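Local coordinates for glucose-1-phosphate uridylyltransferase (Sphingomonas elodea, PDB 2UX8) that transfers a uridylyl group from UTP to glucose 1-phosphate, forming UDP-glucose and releasing diphosphate, at the interface of chains A and B and the interface of chains A and C. Coordinates in Å, arbitrary orientation; residue numbers count along the deposited sequence, not the author numbering. Chains: chain A/B/C, Glucose-1-phosphate uridylyltransferase.

Contact 1: the interface of chains A and B. Residues chain A 75-76, 79; chain B 69, 75, 110, 112.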
ATOM      1  N   GLU A  75      -4.797   7.490  -6.767  1.00 49.67           N
ATOM      2  CA  GLU A  75      -3.972   7.089  -7.889  1.00 49.24           C
ATOM      3  C   GLU A  75      -4.478   5.795  -8.511  1.00 47.88           C
ATOM      4  O   GLU A  75      -4.559   5.669  -9.731  1.00 47.80           O
ATOM      5  CB  GLU A  75      -2.521   6.941  -7.424  1.00 49.67           C
ATOM      6  CG  GLU A  75      -1.524   7.613  -8.349  1.00 52.45           C
ATOM      7  CD  GLU A  75      -0.176   7.882  -7.692  1.00 56.15           C
ATOM      8  OE1 GLU A  75      -0.166   8.443  -6.570  1.00 55.68           O
ATOM      9  OE2 GLU A  75       0.868   7.549  -8.302  1.00 57.62           O
ATOM     10  N   ASP A  76      -4.823   4.838  -7.663  1.00 36.41           N
ATOM     11  CA  ASP A  76      -5.322   3.559  -8.131  1.00 35.87           C
ATOM     12  C   ASP A  76      -6.677   3.688  -8.799  1.00 35.64           C
ATOM     13  O   ASP A  76      -6.978   2.988  -9.763  1.00 36.27           O
ATOM     14  CB  ASP A  76      -5.403   2.578  -6.968  1.00 45.67           C
ATOM     15  CG  ASP A  76      -4.036   2.112  -6.517  1.00 47.05           C
ATOM     16  OD1 ASP A  76      -3.193   1.844  -7.400  1.00 48.29           O
ATOM     17  OD2 ASP A  76      -3.794   2.003  -5.297  1.00 48.44           O
ATOM     18  N   ASP A  79      -6.573   4.240 -12.579  1.00 38.38           N
ATOM     19  CA  ASP A  79      -5.734   3.324 -13.312  1.00 39.05           C
ATOM     20  C   ASP A  79      -6.585   2.088 -13.557  1.00 39.23           C
ATOM     21  O   ASP A  79      -7.747   2.053 -13.158  1.00 39.37           O
ATOM     22  CB  ASP A  79      -4.502   2.984 -12.483  1.00 44.13           C
ATOM     23  CG  ASP A  79      -3.409   2.347 -13.309  1.00 46.26           C
ATOM     24  OD1 ASP A  79      -3.577   2.219 -14.543  1.00 45.48           O
ATOM     25  OD2 ASP A  79      -2.376   1.976 -12.720  1.00 50.06           O
TER
ATOM     26  N   ARG B  69       1.501  -0.516 -11.386  1.00 60.12           N
ATOM     27  CA  ARG B  69       0.554  -0.647 -10.304  1.00 60.43           C
ATOM     28  C   ARG B  69       1.044  -0.898  -8.890  1.00 60.62           C
ATOM     29  O   ARG B  69       0.712  -0.133  -8.023  1.00 60.84           O
ATOM     30  CB  ARG B  69      -0.524  -1.651 -10.690  1.00 51.94           C
ATOM     31  CG  ARG B  69      -1.667  -0.968 -11.428  1.00 52.95           C
ATOM     32  CD  ARG B  69      -2.720  -1.945 -11.895  1.00 54.71           C
ATOM     33  NE  ARG B  69      -2.280  -2.672 -13.078  1.00 56.13           N
ATOM     34  CZ  ARG B  69      -2.244  -2.151 -14.298  1.00 56.75           C
ATOM     35  NH1 ARG B  69      -2.627  -0.895 -14.498  1.00 57.22           N
ATOM     36  NH2 ARG B  69      -1.825  -2.885 -15.321  1.00 56.82           N
ATOM     37  N   GLU B  75       7.167   6.024  -4.689  1.00 37.06           N
ATOM     38  CA  GLU B  75       6.629   7.353  -4.458  1.00 36.29           C
ATOM     39  C   GLU B  75       6.894   7.817  -3.031  1.00 34.58           C
ATOM     40  O   GLU B  75       7.208   8.977  -2.804  1.00 34.77           O
ATOM     41  CB  GLU B  75       5.137   7.357  -4.759  1.00 53.80           C
ATOM     42  CG  GLU B  75       4.658   8.596  -5.480  1.00 57.25           C
ATOM     43  CD  GLU B  75       3.237   8.446  -5.999  1.00 62.76           C
ATOM     44  OE1 GLU B  75       2.964   7.444  -6.700  1.00 63.35           O
ATOM     45  OE2 GLU B  75       2.397   9.330  -5.711  1.00 62.75           O
ATOM     46  N   TYR B 110       4.802  11.771 -11.357  1.00 39.34           N
ATOM     47  CA  TYR B 110       4.507  10.384 -11.641  1.00 38.90           C
ATOM     48  C   TYR B 110       3.323  10.255 -12.595  1.00 39.20           C
ATOM     49  O   TYR B 110       2.343  11.006 -12.503  1.00 39.68           O
ATOM     50  CB  TYR B 110       4.193   9.639 -10.347  1.00 39.48           C
ATOM     51  CG  TYR B 110       5.250   9.738  -9.275  1.00 39.51           C
ATOM     52  CD1 TYR B 110       5.418  10.905  -8.531  1.00 39.64           C
ATOM     53  CD2 TYR B 110       6.055   8.644  -8.969  1.00 40.13           C
ATOM     54  CE1 TYR B 110       6.362  10.974  -7.502  1.00 39.63           C
ATOM     55  CE2 TYR B 110       6.999   8.697  -7.949  1.00 39.44           C
ATOM     56  CZ  TYR B 110       7.149   9.859  -7.216  1.00 40.08           C
ATOM     57  OH  TYR B 110       8.074   9.883  -6.190  1.00 40.27           O
ATOM     58  N   ARG B 112       1.091   6.981 -14.625  1.00 38.70           N
ATOM     59  CA  ARG B 112       0.910   5.540 -14.713  1.00 39.34           C
ATOM     60  C   ARG B 112       0.919   5.054 -16.154  1.00 39.98           C
ATOM     61  O   ARG B 112       0.234   5.603 -17.011  1.00 40.07           O
ATOM     62  CB  ARG B 112      -0.395   5.150 -14.019  1.00 43.76           C
ATOM     63  CG  ARG B 112      -0.474   5.647 -12.580  1.00 44.26           C
ATOM     64  CD  ARG B 112       0.308   4.755 -11.620  1.00 46.07           C
ATOM     65  NE  ARG B 112      -0.518   3.636 -11.174  1.00 47.37           N
ATOM     66  CZ  ARG B 112      -0.898   3.433  -9.916  1.00 48.31           C
ATOM     67  NH1 ARG B 112      -0.518   4.263  -8.951  1.00 46.84           N
ATOM     68  NH2 ARG B 112      -1.695   2.413  -9.634  1.00 50.50           N
TER
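B:Arg112 reaches across to A:Asp76 and A:Asp79 and carries most of the ionic contact in this patch. Its NE lies 2.9 Å from A:Asp79 OD2 and its NH2 3.2 Å from the same oxygen, a side-on grip in which two nitrogens converge on one carboxylate atom. The two hydrogen bonds differ in approach: NH2 addresses the anti lone pair of OD2, whereas NE arrives from above the carboxylate plane, and the two flat groups stand 78° apart. NH2 also donates to A:Asp76 OD1 at 2.7 Å, with that oxygen in the guanidinium plane. NH1 forms a looser salt bridge, 3.6 Å from A:Glu75 OE2. A second cation, B:Arg69, sets NH1 3.3 Å from A:Asp79 OD1, the other oxygen of that carboxylate. An alanine in place of B:Arg112 would probably strip A:Asp76 and A:Glu75 of this cationic partner and leave A:Asp79 with the looser B:Arg69 contact, the acids less well neutralised.

A:Glu75 and B:Glu75 meet tip to tip, their carboxylates 34° apart and OE2 of A:Glu75 2.6 Å from OE1 of B:Glu75. Two ionised carboxylates would clash, so the pairing is plausible only if one carries a proton, which the coordinates do not show; the separation is approximate at 2.65 Å resolution.

Behind these contacts, the chain of B:Arg112 turns at chi2 and chi3 (-86° at the latter), which swings the guanidinium in among the acids. B:Glu75 runs extended beyond CG and lays that methylene over the rim of one face of the B:Tyr110 ring, a support from its own chain.

The acids belong to helix 72-77 and the loop after it; B:Arg112 ends strand 108-112, and B:Arg69 lies between strand 62-67 and helix 72-77. Because the interface is two-fold symmetric, the ionic cluster has a twin with the chains exchanged, and the paired glutamates face their own copies.

Contact 2: the interface of chains A and C. Residues chain A 76-77, 79, 81, 84, 98, 101; chain C 29, 33-34.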
ATOM      1  N   ASP A  76      -4.823   4.838  -7.663  1.00 36.41           N
ATOM      2  CA  ASP A  76      -5.322   3.559  -8.131  1.00 35.87           C
ATOM      3  C   ASP A  76      -6.677   3.688  -8.799  1.00 35.64           C
ATOM      4  O   ASP A  76      -6.978   2.988  -9.763  1.00 36.27           O
ATOM      5  CB  ASP A  76      -5.403   2.578  -6.968  1.00 45.67           C
ATOM      6  CG  ASP A  76      -4.036   2.112  -6.517  1.00 47.05           C
ATOM      7  OD1 ASP A  76      -3.193   1.844  -7.400  1.00 48.29           O
ATOM      8  OD2 ASP A  76      -3.794   2.003  -5.297  1.00 48.44           O
ATOM      9  N   HIS A  77      -7.492   4.600  -8.296  1.00 52.53           N
ATOM     10  CA  HIS A  77      -8.813   4.795  -8.849  1.00 51.44           C
ATOM     11  C   HIS A  77      -8.786   5.149 -10.334  1.00 52.01           C
ATOM     12  O   HIS A  77      -9.663   4.737 -11.101  1.00 52.46           O
ATOM     13  CB  HIS A  77      -9.538   5.894  -8.089  1.00 28.36           C
ATOM     14  CG  HIS A  77     -10.919   6.135  -8.592  1.00 24.11           C
ATOM     15  ND1 HIS A  77     -11.977   5.318  -8.262  1.00 21.24           N
ATOM     16  CD2 HIS A  77     -11.401   7.050  -9.466  1.00 20.36           C
ATOM     17  CE1 HIS A  77     -13.056   5.720  -8.913  1.00 20.59           C
ATOM     18  NE2 HIS A  77     -12.734   6.769  -9.650  1.00 18.26           N
ATOM     19  N   ASP A  79      -6.573   4.240 -12.579  1.00 38.38           N
ATOM     20  CA  ASP A  79      -5.734   3.324 -13.312  1.00 39.05           C
ATOM     21  C   ASP A  79      -6.585   2.088 -13.557  1.00 39.23           C
ATOM     22  O   ASP A  79      -7.747   2.053 -13.158  1.00 39.37           O
ATOM     23  CB  ASP A  79      -4.502   2.984 -12.483  1.00 44.13           C
ATOM     24  CG  ASP A  79      -3.409   2.347 -13.309  1.00 46.26           C
ATOM     25  OD1 ASP A  79      -3.577   2.219 -14.543  1.00 45.48           O
ATOM     26  OD2 ASP A  79      -2.376   1.976 -12.720  1.00 50.06           O
ATOM     27  N   ALA A  81      -8.046  -1.363 -12.811  1.00 46.75           N
ATOM     28  CA  ALA A  81      -8.226  -2.186 -11.623  1.00 47.07           C
ATOM     29  C   ALA A  81      -8.194  -3.599 -12.181  1.00 48.03           C
ATOM     30  O   ALA A  81      -9.227  -4.228 -12.420  1.00 48.63           O
ATOM     31  CB  ALA A  81      -9.566  -1.900 -10.975  1.00 59.89           C
ATOM     32  N   LEU A  84     -10.213  -6.652 -10.508  1.00 27.85           N
ATOM     33  CA  LEU A  84     -11.632  -6.359 -10.533  1.00 27.10           C
ATOM     34  C   LEU A  84     -12.231  -6.584 -11.914  1.00 27.47           C
ATOM     35  O   LEU A  84     -13.226  -7.286 -12.060  1.00 27.92           O
ATOM     36  CB  LEU A  84     -11.868  -4.912 -10.104  1.00 32.06           C
ATOM     37  CG  LEU A  84     -13.286  -4.373 -10.305  1.00 32.35           C
ATOM     38  CD1 LEU A  84     -14.200  -4.957  -9.266  1.00 30.85           C
ATOM     39  CD2 LEU A  84     -13.290  -2.871 -10.213  1.00 30.99           C
ATOM     40  N   LEU A  98     -17.505   1.590 -15.299  1.00 34.43           N
ATOM     41  CA  LEU A  98     -16.212   2.223 -15.075  1.00 34.13           C
ATOM     42  C   LEU A  98     -15.831   3.243 -16.127  1.00 35.52           C
ATOM     43  O   LEU A  98     -14.732   3.783 -16.098  1.00 35.26           O
ATOM     44  CB  LEU A  98     -15.110   1.167 -15.033  1.00 32.93           C
ATOM     45  CG  LEU A  98     -15.197   0.012 -14.044  1.00 30.51           C
ATOM     46  CD1 LEU A  98     -14.000  -0.881 -14.239  1.00 28.55           C
ATOM     47  CD2 LEU A  98     -15.225   0.538 -12.617  1.00 30.71           C
ATOM     48  N   THR A 101     -13.514   6.419 -15.727  1.00 46.50           N
ATOM     49  CA  THR A 101     -12.666   6.119 -14.585  1.00 46.63           C
ATOM     50  C   THR A 101     -11.199   6.190 -14.944  1.00 47.04           C
ATOM     51  O   THR A 101     -10.344   6.412 -14.091  1.00 47.67           O
ATOM     52  CB  THR A 101     -12.957   4.712 -14.062  1.00 43.41           C
ATOM     53  OG1 THR A 101     -14.251   4.689 -13.458  1.00 43.15           O
ATOM     54  CG2 THR A 101     -11.930   4.296 -13.064  1.00 43.17           C
TER
ATOM     55  N   LEU C  29     -19.734   0.129  -7.586  1.00 59.86           N
ATOM     56  CA  LEU C  29     -18.805   0.737  -8.543  1.00 58.30           C
ATOM     57  C   LEU C  29     -19.484   1.978  -9.093  1.00 57.76           C
ATOM     58  O   LEU C  29     -20.701   2.022  -9.194  1.00 58.63           O
ATOM     59  CB  LEU C  29     -18.480  -0.219  -9.688  1.00 44.38           C
ATOM     60  CG  LEU C  29     -17.335  -1.239  -9.577  1.00 43.38           C
ATOM     61  CD1 LEU C  29     -16.733  -1.266  -8.199  1.00 42.39           C
ATOM     62  CD2 LEU C  29     -17.856  -2.591  -9.918  1.00 42.69           C
ATOM     63  N   LYS C  33     -14.076   0.788  -6.689  1.00 37.72           N
ATOM     64  CA  LYS C  33     -13.095   0.116  -7.513  1.00 38.78           C
ATOM     65  C   LYS C  33     -11.692   0.197  -6.979  1.00 39.30           C
ATOM     66  O   LYS C  33     -10.821  -0.510  -7.449  1.00 40.98           O
ATOM     67  CB  LYS C  33     -13.153   0.555  -8.979  1.00 44.21           C
ATOM     68  CG  LYS C  33     -12.530   1.857  -9.308  1.00 42.88           C
ATOM     69  CD  LYS C  33     -12.331   1.996 -10.812  1.00 43.57           C
ATOM     70  CE  LYS C  33     -10.894   1.675 -11.215  1.00 42.27           C
ATOM     71  NZ  LYS C  33     -10.570   2.083 -12.617  1.00 40.39           N
ATOM     72  N   ALA C  34     -11.476   1.029  -5.975  1.00 40.81           N
ATOM     73  CA  ALA C  34     -10.159   1.131  -5.366  1.00 40.95           C
ATOM     74  C   ALA C  34     -10.298   1.410  -3.873  1.00 41.23           C
ATOM     75  O   ALA C  34      -9.310   1.579  -3.161  1.00 42.35           O
ATOM     76  CB  ALA C  34      -9.371   2.228  -6.034  1.00 49.80           C
TER
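C:Lys33 lies along chain A against A:His77, A:Ala81, A:Leu84, A:Leu98 and A:Thr101, its tip at A:Asp79. C:Leu29 and C:Lys33 fall within the nucleotidyltransferase signature, a G-x-G-T-R-x-x-P...P-K loop that marks sugar-nucleotide pyrophosphorylases such as those of the UDPGP type 2 family; here the later part of that loop serves an intersubunit contact.

The polar contacts are made by the lysine amine and main-chain carbonyls. NZ of C:Lys33 donates to A:Asp79 O at 2.9 Å, and the C=O...N angle of 172° places the donor almost straight ahead of the carbonyl. A weak hydrogen bond joins NZ to A:His77 O at 3.2 Å. As A:His77 is the last residue of helix 72-77, the carbonyl end of that helix may favour a positively charged amine there.

Apolar contacts follow the lysine stem outward. CG lies between the backbone N and the carbonyl carbon (chi1 78°), and a bend at chi3 (-99°) redirects the tip toward the carbonyls. CB of C:Lys33 meets A:Leu84 CD2 at 3.6 Å, the two side chains crossing at about a right angle. CG faces ND1 and CE1 of the imidazole of A:His77. Farther out, CD packs 3.7 Å from A:Leu98 CD2, and CE lies 3.8 Å from the A:Ala81 methyl, CB. A:Leu98 CD2 also touches C:Leu29 CG at 4.1 Å. Beside the lysine, the methyl CB of C:Ala34 rests against the helix end, 3.9 Å from A:His77 CA, and also borders A:Asp76 CB.

Within chain A, the hydroxyl OG1 of A:Thr101 donates to A:Leu98 O at 2.8 Å, coming from above the carbonyl plane. This bond may fix the threonine's rotation, with its methyl CG2 turned tip to tip toward the lysine end; the modelled closeness of that methyl to NZ is doubtful.

Contact 1 and contact 2 have C-alpha centres about 11 Å apart and share A:Asp76 and A:Asp79, so one short segment of chain A, the end of helix 72-77 and the loop beyond, touches two neighbours. The division of labour is by chemical group: side-chain carboxylates serve chain B, while main-chain oxygen and the aliphatic CB serve chain C. A shift of this segment at one interface would therefore probably be felt at the other. Sharing of this kind is consistent with an assembly of four copies and the unusual quaternary structure of this enzyme, though the structure alone does not show communication between subunits.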